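Phosphoserine aminotransferase SerC (Cytophaga hutchinsonii ATCC 33406, PDB 3FFR) probably catalyses the pyridoxal-phosphate-dependent transfer of an amino group from glutamate to 3-phosphohydroxypyruvate, giving phosphoserine in serine biosynthesis. Local coordinates at residues A[76-79]-A[80-84]; A[202-205]-A[206-210]; A[175-179]-A[180-184]; A[260-264]-A[265-269]. All blocks are in the same frame, centred on the assembly; numbering follows the deposited sequence. Where two conformers were deposited one is given.

Contact 1: A[76-79]-A[80-84]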
loop_
_atom_site.group_PDB
_atom_site.type_symbol
_atom_site.label_atom_id
_atom_site.label_comp_id
_atom_site.label_asym_id
_atom_site.label_seq_id
_atom_site.Cartn_x
_atom_site.Cartn_y
_atom_site.Cartn_z
ATOM N N ARG A 76 3.118 7.673 10.486
ATOM C CA ARG A 76 3.268 8.996 9.869
ATOM C C ARG A 76 2.794 10.108 10.786
ATOM O O ARG A 76 3.334 11.234 10.758
ATOM C CB ARG A 76 2.572 9.100 8.507
ATOM C CG ARG A 76 2.979 8.070 7.473
ATOM C CD ARG A 76 4.465 7.860 7.392
ATOM N NE ARG A 76 4.803 6.886 6.324
ATOM C CZ ARG A 76 6.036 6.469 6.078
ATOM N NH1 ARG A 76 7.036 6.892 6.849
ATOM N NH2 ARG A 76 6.265 5.652 5.051
ATOM N N ILE A 77 1.771 9.833 11.592
ATOM C CA ILE A 77 1.308 10.827 12.577
ATOM C C ILE A 77 2.429 11.210 13.531
ATOM O O ILE A 77 2.717 12.390 13.762
ATOM C CB ILE A 77 0.062 10.343 13.397
ATOM C CG1 ILE A 77 -1.179 10.399 12.493
ATOM C CG2 ILE A 77 -0.127 11.179 14.702
ATOM C CD1 ILE A 77 -2.406 9.616 13.028
ATOM N N ILE A 78 3.107 10.195 14.055
ATOM C CA ILE A 78 4.168 10.449 15.042
ATOM C C ILE A 78 5.377 11.102 14.369
ATOM O O ILE A 78 5.959 12.083 14.884
ATOM C CB ILE A 78 4.522 9.169 15.827
ATOM C CG1 ILE A 78 3.288 8.640 16.565
ATOM C CG2 ILE A 78 5.636 9.450 16.850
ATOM C CD1 ILE A 78 3.429 7.175 17.012
ATOM N N GLN A 79 5.738 10.607 13.197
ATOM C CA GLN A 79 6.889 11.205 12.486
ATOM C C GLN A 79 6.722 12.635 12.078
ATOM O O GLN A 79 7.667 13.440 12.141
ATOM C CB GLN A 79 7.246 10.390 11.229
ATOM C CG GLN A 79 7.756 8.980 11.549
ATOM C CD GLN A 79 7.852 8.080 10.311
ATOM O OE1 GLN A 79 7.166 8.303 9.312
ATOM N NE2 GLN A 79 8.711 7.062 10.376
ATOM N N ASN A 80 5.519 12.958 11.630
ATOM C CA ASN A 80 5.212 14.310 11.147
ATOM C C ASN A 80 4.800 15.319 12.189
ATOM O O ASN A 80 4.960 16.514 11.986
ATOM C CB ASN A 80 4.099 14.259 10.113
ATOM C CG ASN A 80 4.587 13.813 8.732
ATOM O OD1 ASN A 80 5.040 14.648 7.904
ATOM N ND2 ASN A 80 4.425 12.499 8.442
ATOM N N CYS A 81 4.330 14.836 13.335
ATOM C CA CYS A 81 3.679 15.724 14.276
ATOM C C CYS A 81 4.104 15.702 15.734
ATOM O O CYS A 81 3.590 16.467 16.528
ATOM C CB CYS A 81 2.172 15.508 14.234
ATOM S SG CYS A 81 1.414 15.638 12.575
ATOM N N VAL A 82 5.057 14.856 16.073
ATOM C CA VAL A 82 5.499 14.753 17.455
ATOM C C VAL A 82 7.001 14.895 17.573
ATOM O O VAL A 82 7.754 14.094 17.045
ATOM C CB VAL A 82 5.103 13.398 18.128
ATOM C CG1 VAL A 82 5.519 13.421 19.651
ATOM C CG2 VAL A 82 3.581 13.092 17.960
ATOM N N GLU A 83 7.419 15.938 18.259
ATOM C CA GLU A 83 8.843 16.139 18.500
ATOM C C GLU A 83 9.295 15.282 19.677
ATOM O O GLU A 83 10.306 14.565 19.598
ATOM C CB GLU A 83 9.169 17.614 18.793
ATOM C CG GLU A 83 10.679 17.847 18.893
ATOM C CD GLU A 83 11.050 19.324 19.024
ATOM O OE1 GLU A 83 10.145 20.157 19.114
ATOM O OE2 GLU A 83 12.247 19.642 19.031
ATOM N N LYS A 84 8.541 15.349 20.759
ATOM C CA LYS A 84 8.916 14.688 22.009
ATOM C C LYS A 84 7.860 13.798 22.658
ATOM O O LYS A 84 8.126 12.646 23.003
ATOM C CB LYS A 84 9.330 15.767 23.019
ATOM C CG LYS A 84 10.488 16.638 22.540
ATOM C CD LYS A 84 10.925 17.674 23.541
ATOM C CE LYS A 84 12.102 18.461 22.995
ATOM N NZ LYS A 84 13.196 17.529 22.544
#
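Asn80 folds its side chain back on the carbonyl of Arg76, one helical turn earlier. Its ND2 gives a hydrogen bond of 2.9 Å to Arg76 O, with the acceptor in the plane of the Asn80 amide. The backbone N of Asn80 bonds to the same oxygen. The two donors come from opposite faces of the carbonyl plane, so a buried oxygen is held twice by one residue. The fold-back follows from chi1 of -78°, which sets CG beside the backbone N. On the other end of the amide, OD1 accepts from Ile228 N, which fixes the rotation of the group.

Val82 N bonds to Ile78 O at 3.1 Å. The side chains of these two residues lie side by side, with Ile78 CG2 4.2 Å from Val82 CB. The bond from Cys81 N to Ile77 O is weak.

Within the same turn, Arg76 NH1 meets Gln79 OE1 at 2.8 Å, in both the guanidinium and the carbonyl plane. Arg76 also forms salt bridges with Glu72 and, on the second subunit, with Glu75. This is the C-terminal end of helix 70-81, beside the dimer interface, where the chain leaves helical geometry at Val82 and leads into strand 85-90.

Contact 2: A[202-205]-A[206-210]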
loop_
_atom_site.group_PDB
_atom_site.type_symbol
_atom_site.label_atom_id
_atom_site.label_comp_id
_atom_site.label_asym_id
_atom_site.label_seq_id
_atom_site.Cartn_x
_atom_site.Cartn_y
_atom_site.Cartn_z
ATOM N N TRP A 202 -6.111 9.485 5.385
ATOM C CA TRP A 202 -5.754 10.429 6.450
ATOM C C TRP A 202 -6.401 11.771 6.158
ATOM O O TRP A 202 -6.067 12.445 5.218
ATOM C CB TRP A 202 -4.228 10.523 6.574
ATOM C CG TRP A 202 -3.699 11.288 7.744
ATOM C CD1 TRP A 202 -4.403 11.733 8.828
ATOM C CD2 TRP A 202 -2.314 11.559 8.030
ATOM N NE1 TRP A 202 -3.564 12.361 9.704
ATOM C CE2 TRP A 202 -2.272 12.252 9.259
ATOM C CE3 TRP A 202 -1.124 11.334 7.340
ATOM C CZ2 TRP A 202 -1.071 12.712 9.832
ATOM C CZ3 TRP A 202 0.075 11.792 7.909
ATOM C CH2 TRP A 202 0.090 12.484 9.128
ATOM N N ILE A 203 -7.361 12.109 6.999
ATOM C CA ILE A 203 -8.075 13.376 6.929
ATOM C C ILE A 203 -7.442 14.273 7.991
ATOM O O ILE A 203 -7.348 13.898 9.168
ATOM C CB ILE A 203 -9.577 13.150 7.189
ATOM C CG1 ILE A 203 -10.192 12.371 5.995
ATOM C CG2 ILE A 203 -10.297 14.481 7.453
ATOM C CD1 ILE A 203 -11.605 11.923 6.239
ATOM N N LEU A 204 -6.969 15.438 7.570
ATOM C CA LEU A 204 -6.233 16.300 8.504
ATOM C C LEU A 204 -6.416 17.757 8.189
ATOM O O LEU A 204 -6.648 18.134 7.055
ATOM C CB LEU A 204 -4.732 15.957 8.468
ATOM C CG LEU A 204 -3.857 16.382 7.255
ATOM C CD1 LEU A 204 -2.395 16.010 7.523
ATOM C CD2 LEU A 204 -4.327 15.788 5.880
ATOM N N ASN A 205 -6.292 18.562 9.227
ATOM C CA ASN A 205 -6.464 20.002 9.085
ATOM C C ASN A 205 -5.184 20.825 9.021
ATOM O O ASN A 205 -4.026 20.351 9.059
ATOM C CB ASN A 205 -7.439 20.570 10.145
ATOM C CG ASN A 205 -6.813 20.678 11.542
ATOM O OD1 ASN A 205 -5.636 20.408 11.723
ATOM N ND2 ASN A 205 -7.615 21.078 12.532
ATOM N N ASP A 206 -5.448 22.111 8.874
ATOM C CA ASP A 206 -4.394 23.128 8.766
ATOM C C ASP A 206 -3.410 23.086 9.935
ATOM O O ASP A 206 -2.216 23.331 9.761
ATOM C CB ASP A 206 -5.007 24.556 8.668
ATOM C CG ASP A 206 -5.902 24.954 9.914
ATOM O OD1 ASP A 206 -6.875 24.260 10.334
ATOM O OD2 ASP A 206 -5.640 26.054 10.476
ATOM N N ARG A 207 -3.935 22.839 11.130
ATOM C CA ARG A 207 -3.088 22.804 12.345
ATOM C C ARG A 207 -2.073 21.640 12.281
ATOM O O ARG A 207 -0.890 21.745 12.661
ATOM C CB ARG A 207 -3.949 22.721 13.617
ATOM C CG ARG A 207 -4.900 23.909 13.780
ATOM C CD ARG A 207 -5.650 23.903 15.072
ATOM N NE ARG A 207 -4.747 24.018 16.205
ATOM C CZ ARG A 207 -4.563 23.083 17.139
ATOM N NH1 ARG A 207 -5.248 21.959 17.148
ATOM N NH2 ARG A 207 -3.690 23.304 18.106
ATOM N N VAL A 208 -2.551 20.524 11.760
ATOM C CA VAL A 208 -1.716 19.349 11.620
ATOM C C VAL A 208 -0.605 19.626 10.589
ATOM O O VAL A 208 0.578 19.371 10.833
ATOM C CB VAL A 208 -2.548 18.107 11.206
ATOM C CG1 VAL A 208 -1.631 16.899 11.015
ATOM C CG2 VAL A 208 -3.609 17.765 12.303
ATOM N N ILE A 209 -1.013 20.194 9.461
ATOM C CA ILE A 209 -0.093 20.528 8.353
ATOM C C ILE A 209 0.981 21.488 8.874
ATOM O O ILE A 209 2.176 21.305 8.674
ATOM C CB ILE A 209 -0.873 21.145 7.161
ATOM C CG1 ILE A 209 -1.789 20.053 6.519
ATOM C CG2 ILE A 209 0.097 21.737 6.113
ATOM C CD1 ILE A 209 -2.947 20.610 5.688
ATOM N N GLU A 210 0.542 22.499 9.595
ATOM C CA GLU A 210 1.488 23.514 10.088
ATOM C C GLU A 210 2.470 22.949 11.088
ATOM O O GLU A 210 3.641 23.344 11.121
ATOM C CB GLU A 210 0.773 24.729 10.657
ATOM C CG GLU A 210 0.161 25.562 9.537
ATOM C CD GLU A 210 1.166 25.932 8.387
ATOM O OE1 GLU A 210 2.322 26.381 8.669
ATOM O OE2 GLU A 210 0.770 25.807 7.188
#
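Asn205 caps the helix that begins at Asp206, and the backbone makes a sharp strand-to-helix corner there. The axes of the short segments 202-205 and 206-210 stand 88° apart. Asn205 turns its amide back over the first helical turn: chi1 of 76° places CG between the backbone N and the carbonyl carbon. OD1 then takes the N-H of Val208 at 3.1 Å, nearly along the C=O axis. The backbone O of Asn205 accepts from Ile209 N in its carbonyl plane, so both oxygens of the residue serve the helix start. ND2 hydrogen-bonds to Asp183 OD1, which also forms a salt bridge with Arg207. Arg207 runs beside Asn205 in the same direction, but its guanidinium is turned 83° against the amide plane. The Asp206 carboxylate is turned obliquely to that amide and accepts from Asn61.

The apolar side of the corner is built by Leu204 and Val208, whose side chains meet at about a right angle. Leu204 CD1 touches Val208 CG1 at 3.7 Å and reaches Ile209 CG1 at 4.2 Å. The same methyl covers one face of the Trp202 ring, displaced toward the rim. Trp202 NE1 is bonded to Ser184. Val208 CG1 also approaches the indole, obliquely, and lies 4.4 Å from Trp202 CZ2.

Contact 3: A[175-179]-A[180-184]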
loop_
_atom_site.group_PDB
_atom_site.type_symbol
_atom_site.label_atom_id
_atom_site.label_comp_id
_atom_site.label_asym_id
_atom_site.label_seq_id
_atom_site.Cartn_x
_atom_site.Cartn_y
_atom_site.Cartn_z
ATOM N N PRO A 175 -19.676 7.516 12.990
ATOM C CA PRO A 175 -19.610 8.767 13.755
ATOM C C PRO A 175 -19.707 10.001 12.902
ATOM O O PRO A 175 -19.184 10.046 11.793
ATOM C CB PRO A 175 -18.227 8.712 14.391
ATOM C CG PRO A 175 -17.422 7.809 13.473
ATOM C CD PRO A 175 -18.408 6.773 13.066
ATOM N N LYS A 176 -20.377 10.999 13.463
ATOM C CA LYS A 176 -20.504 12.288 12.815
ATOM C C LYS A 176 -19.708 13.296 13.629
ATOM O O LYS A 176 -20.170 13.855 14.631
ATOM C CB LYS A 176 -21.958 12.731 12.669
ATOM C CG LYS A 176 -22.053 14.003 11.818
ATOM C CD LYS A 176 -23.469 14.460 11.517
ATOM C CE LYS A 176 -23.436 15.645 10.558
ATOM N NZ LYS A 176 -22.681 16.786 11.131
ATOM N N PHE A 177 -18.487 13.514 13.194
ATOM C CA PHE A 177 -17.581 14.394 13.929
ATOM C C PHE A 177 -17.906 15.860 13.822
ATOM O O PHE A 177 -18.479 16.334 12.842
ATOM C CB PHE A 177 -16.102 14.159 13.533
ATOM C CG PHE A 177 -15.610 12.777 13.889
ATOM C CD1 PHE A 177 -15.306 12.458 15.225
ATOM C CD2 PHE A 177 -15.521 11.790 12.938
ATOM C CE1 PHE A 177 -14.928 11.196 15.584
ATOM C CE2 PHE A 177 -15.115 10.508 13.293
ATOM C CZ PHE A 177 -14.825 10.214 14.627
ATOM N N ASP A 178 -17.562 16.547 14.899
ATOM C CA ASP A 178 -17.529 17.999 14.912
ATOM C C ASP A 178 -16.075 18.311 14.574
ATOM O O ASP A 178 -15.171 18.133 15.400
ATOM C CB ASP A 178 -17.881 18.559 16.275
ATOM C CG ASP A 178 -17.787 20.072 16.322
ATOM O OD1 ASP A 178 -17.084 20.699 15.508
ATOM O OD2 ASP A 178 -18.416 20.635 17.237
ATOM N N TRP A 179 -15.864 18.755 13.343
ATOM C CA TRP A 179 -14.512 18.934 12.812
ATOM C C TRP A 179 -13.788 20.090 13.458
ATOM O O TRP A 179 -12.598 20.246 13.272
ATOM C CB TRP A 179 -14.552 19.107 11.291
ATOM C CG TRP A 179 -15.192 17.919 10.611
ATOM C CD1 TRP A 179 -16.419 17.890 10.002
ATOM C CD2 TRP A 179 -14.680 16.593 10.539
ATOM N NE1 TRP A 179 -16.687 16.639 9.540
ATOM C CE2 TRP A 179 -15.631 15.820 9.846
ATOM C CE3 TRP A 179 -13.495 15.989 10.964
ATOM C CZ2 TRP A 179 -15.449 14.475 9.593
ATOM C CZ3 TRP A 179 -13.303 14.654 10.678
ATOM C CH2 TRP A 179 -14.284 13.910 10.006
ATOM N N THR A 180 -14.502 20.894 14.234
ATOM C CA THR A 180 -13.850 22.016 14.897
ATOM C C THR A 180 -13.255 21.610 16.230
ATOM O O THR A 180 -12.413 22.332 16.768
ATOM C CB THR A 180 -14.816 23.199 15.162
ATOM O OG1 THR A 180 -15.705 22.875 16.236
ATOM C CG2 THR A 180 -15.588 23.594 13.883
ATOM N N LYS A 181 -13.661 20.445 16.729
ATOM C CA LYS A 181 -13.202 19.983 18.042
ATOM C C LYS A 181 -12.081 18.961 18.016
ATOM O O LYS A 181 -11.535 18.600 19.049
ATOM C CB LYS A 181 -14.381 19.508 18.873
ATOM C CG LYS A 181 -15.324 20.638 19.183
ATOM C CD LYS A 181 -16.474 20.202 20.048
ATOM C CE LYS A 181 -17.476 21.336 20.158
ATOM N NZ LYS A 181 -16.814 22.626 20.541
ATOM N N ILE A 182 -11.724 18.528 16.809
ATOM C CA ILE A 182 -10.612 17.623 16.600
ATOM C C ILE A 182 -9.769 18.199 15.463
ATOM O O ILE A 182 -10.086 19.272 14.931
ATOM C CB ILE A 182 -11.048 16.181 16.306
ATOM C CG1 ILE A 182 -11.852 16.109 14.996
ATOM C CG2 ILE A 182 -11.808 15.563 17.518
ATOM C CD1 ILE A 182 -12.185 14.696 14.550
ATOM N N ASP A 183 -8.696 17.511 15.116
ATOM C CA ASP A 183 -7.817 17.989 14.056
ATOM C C ASP A 183 -7.603 16.994 12.917
ATOM O O ASP A 183 -7.162 17.361 11.827
ATOM C CB ASP A 183 -6.466 18.379 14.665
ATOM C CG ASP A 183 -6.614 19.489 15.722
ATOM O OD1 ASP A 183 -6.844 20.671 15.306
ATOM O OD2 ASP A 183 -6.461 19.177 16.941
ATOM N N SER A 184 -7.965 15.754 13.163
ATOM C CA SER A 184 -7.703 14.706 12.174
ATOM C C SER A 184 -8.403 13.419 12.528
ATOM O O SER A 184 -8.660 13.108 13.705
ATOM C CB SER A 184 -6.170 14.454 12.116
ATOM O OG SER A 184 -5.756 13.356 11.298
#
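Asp178 reaches over the turn that follows it and grips Thr180. From CB, the side chain runs to a CG anti to the backbone N (chi1 177°), which carries the carboxylate forward along the chain. OD1 accepts twice from Thr180. The hydroxyl OG1 donates at 2.7 Å on the syn side, and the backbone N donates at 2.9 Å on the anti side. Both come from the same face of the carboxylate, tilted out of its plane. At OD2, in the conformer given, the aliphatic chain of Lys181 passes alongside. The lysine bends at its last torsion, and its NZ stays 4.2 Å from OD2, too far for a salt bridge.

The backbone closes the turn: Asp178 O accepts from Lys181 N at 3.1 Å, the donor standing above the carbonyl plane. Ile182 then turns back, and its CD1 touches both Phe177 CD1 and Trp179 CZ3, at 3.9 and 4.0 Å. Trp179 NE1 is bonded to Leu56 O.

The backbone forms a type I beta turn from Asp178 to Lys181, and the Asp178 carboxylate bonded to Thr180 N makes an Asx turn over it. It belongs to the connection between parallel strands 163-167 and 184-188 of the seven-stranded sheet.

Contact 4: A[260-264]-A[265-269]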
loop_
_atom_site.group_PDB
_atom_site.type_symbol
_atom_site.label_atom_id
_atom_site.label_comp_id
_atom_site.label_asym_id
_atom_site.label_seq_id
_atom_site.Cartn_x
_atom_site.Cartn_y
_atom_site.Cartn_z
ATOM N N LEU A 260 -23.335 8.204 -1.149
ATOM C CA LEU A 260 -23.916 9.539 -1.229
ATOM C C LEU A 260 -25.369 9.494 -1.693
ATOM O O LEU A 260 -26.140 10.400 -1.371
ATOM C CB LEU A 260 -23.132 10.461 -2.148
ATOM C CG LEU A 260 -21.810 10.960 -1.594
ATOM C CD1 LEU A 260 -20.915 11.501 -2.715
ATOM C CD2 LEU A 260 -22.052 11.976 -0.509
ATOM N N GLN A 261 -25.730 8.451 -2.443
ATOM C CA GLN A 261 -27.105 8.319 -2.929
ATOM C C GLN A 261 -28.026 7.962 -1.769
ATOM O O GLN A 261 -29.198 8.331 -1.762
ATOM C CB GLN A 261 -27.217 7.300 -4.063
ATOM C CG GLN A 261 -26.490 7.741 -5.334
ATOM C CD GLN A 261 -27.134 8.970 -5.963
ATOM O OE1 GLN A 261 -28.263 8.911 -6.452
ATOM N NE2 GLN A 261 -26.415 10.088 -5.956
ATOM N N ILE A 262 -27.481 7.265 -0.775
ATOM C CA ILE A 262 -28.252 6.901 0.417
ATOM C C ILE A 262 -28.234 8.060 1.418
ATOM O O ILE A 262 -29.244 8.370 2.064
ATOM C CB ILE A 262 -27.695 5.647 1.096
ATOM C CG1 ILE A 262 -27.674 4.470 0.125
ATOM C CG2 ILE A 262 -28.472 5.266 2.363
ATOM C CD1 ILE A 262 -26.914 3.279 0.682
ATOM N N SER A 263 -27.066 8.681 1.476
ATOM C CA SER A 263 -26.679 9.783 2.402
ATOM C C SER A 263 -26.040 9.176 3.648
ATOM O O SER A 263 -26.374 8.062 4.064
ATOM C CB SER A 263 -27.831 10.734 2.807
ATOM O OG SER A 263 -28.692 10.198 3.802
ATOM N N ALA A 264 -25.136 9.943 4.243
ATOM C CA ALA A 264 -24.407 9.482 5.437
ATOM C C ALA A 264 -25.362 9.249 6.598
ATOM O O ALA A 264 -25.217 8.267 7.357
ATOM C CB ALA A 264 -23.277 10.477 5.819
ATOM N N ASP A 265 -26.371 10.123 6.720
ATOM C CA ASP A 265 -27.351 9.981 7.809
ATOM C C ASP A 265 -28.239 8.784 7.561
ATOM O O ASP A 265 -28.637 8.107 8.488
ATOM C CB ASP A 265 -28.159 11.255 8.046
ATOM C CG ASP A 265 -27.387 12.296 8.842
ATOM O OD1 ASP A 265 -26.386 11.937 9.510
ATOM O OD2 ASP A 265 -27.812 13.476 8.832
ATOM N N GLY A 266 -28.527 8.525 6.302
ATOM C CA GLY A 266 -29.332 7.369 5.930
ATOM C C GLY A 266 -28.599 6.095 6.306
ATOM O O GLY A 266 -29.209 5.152 6.803
ATOM N N ILE A 267 -27.291 6.060 6.017
ATOM C CA ILE A 267 -26.466 4.886 6.326
ATOM C C ILE A 267 -26.429 4.693 7.853
ATOM O O ILE A 267 -26.488 3.580 8.365
ATOM C CB ILE A 267 -25.071 4.990 5.695
ATOM C CG1 ILE A 267 -25.222 4.940 4.176
ATOM C CG2 ILE A 267 -24.156 3.840 6.113
ATOM C CD1 ILE A 267 -23.988 5.214 3.368
ATOM N N ARG A 268 -26.311 5.800 8.567
ATOM C CA ARG A 268 -26.300 5.762 10.037
ATOM C C ARG A 268 -27.559 5.112 10.607
ATOM O O ARG A 268 -27.502 4.316 11.532
ATOM C CB ARG A 268 -26.125 7.159 10.632
ATOM C CG ARG A 268 -24.720 7.680 10.499
ATOM C CD ARG A 268 -24.515 9.150 10.912
ATOM N NE ARG A 268 -23.155 9.563 10.584
ATOM C CZ ARG A 268 -22.811 10.531 9.755
ATOM N NH1 ARG A 268 -23.711 11.319 9.204
ATOM N NH2 ARG A 268 -21.532 10.723 9.520
ATOM N N LYS A 269 -28.694 5.467 10.031
ATOM C CA LYS A 269 -29.972 4.898 10.463
ATOM C C LYS A 269 -30.028 3.402 10.190
ATOM O O LYS A 269 -30.585 2.621 10.991
ATOM C CB LYS A 269 -31.144 5.630 9.785
ATOM C CG LYS A 269 -31.313 7.067 10.285
ATOM C CD LYS A 269 -32.512 7.780 9.615
#
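The guanidinium of Arg268 lies with one face over the carbonyl oxygen of Ala264, and the methyl of Ala264 is 3.5 Å from NH1. At its edge, in plane, stands the carboxylate of Asp265. In the conformer given, NH1 and Asp265 OD1 form a salt bridge at 2.8 Å; OD1 lies nearly in the guanidinium plane, but NH1 comes to the carboxylate from above its plane, 38° out. The extended run of Arg268 from CG to NE carries the group back along the helix, and CG passes 3.2 Å from Ala264 O. That oxygen also accepts a hydrogen bond from Arg268 N. NE bonds to Tyr174 O, so the flat group is held at more than one point.

Ser263 is placed between two helices. Its OG donates to Ile262 O at 2.6 Å, on a lone pair of that carbonyl, and accepts from Gly266 N at 3.0 Å. One hydroxyl thus links Ile262 to the start of the second helix. Ser263 O receives Ile267 N at 2.9 Å. On the apolar side, Ile262 and Ile267 cross at about a right angle, with CG2 of Ile262 3.7 Å from CG1 of Ile267. Ser263 leaves helical geometry with a positive phi of 92°, and the chain changes direction there. The result is a tight helix-to-helix junction, with Ser263 as N-cap of helix 264-284.

All four contacts are local and lie in series along the chain, none enclosing or crossing another. Contact 1 comes first, at the end of helix 70-81. Contact 3 follows, in the connection into strand 184-188. Contact 2 marks the turn from strand 200-205 into helix 206-217, and contact 4 the junction of helices 246-262 and 264-284. Contacts 1 and 2 pack together: Ile77 and Arg76 lie on Trp202, and Cys81 on Val208. Between contacts 2 and 3, the Arg207 to Asp183 salt bridge ties helix 206-217 to the loop before strand 184-188, and a probable hydrogen bond between Ser184 OG and Ile203 O links strands 184-188 and 200-205. Contact 3 meets contact 4 where Lys176 packs on Arg268.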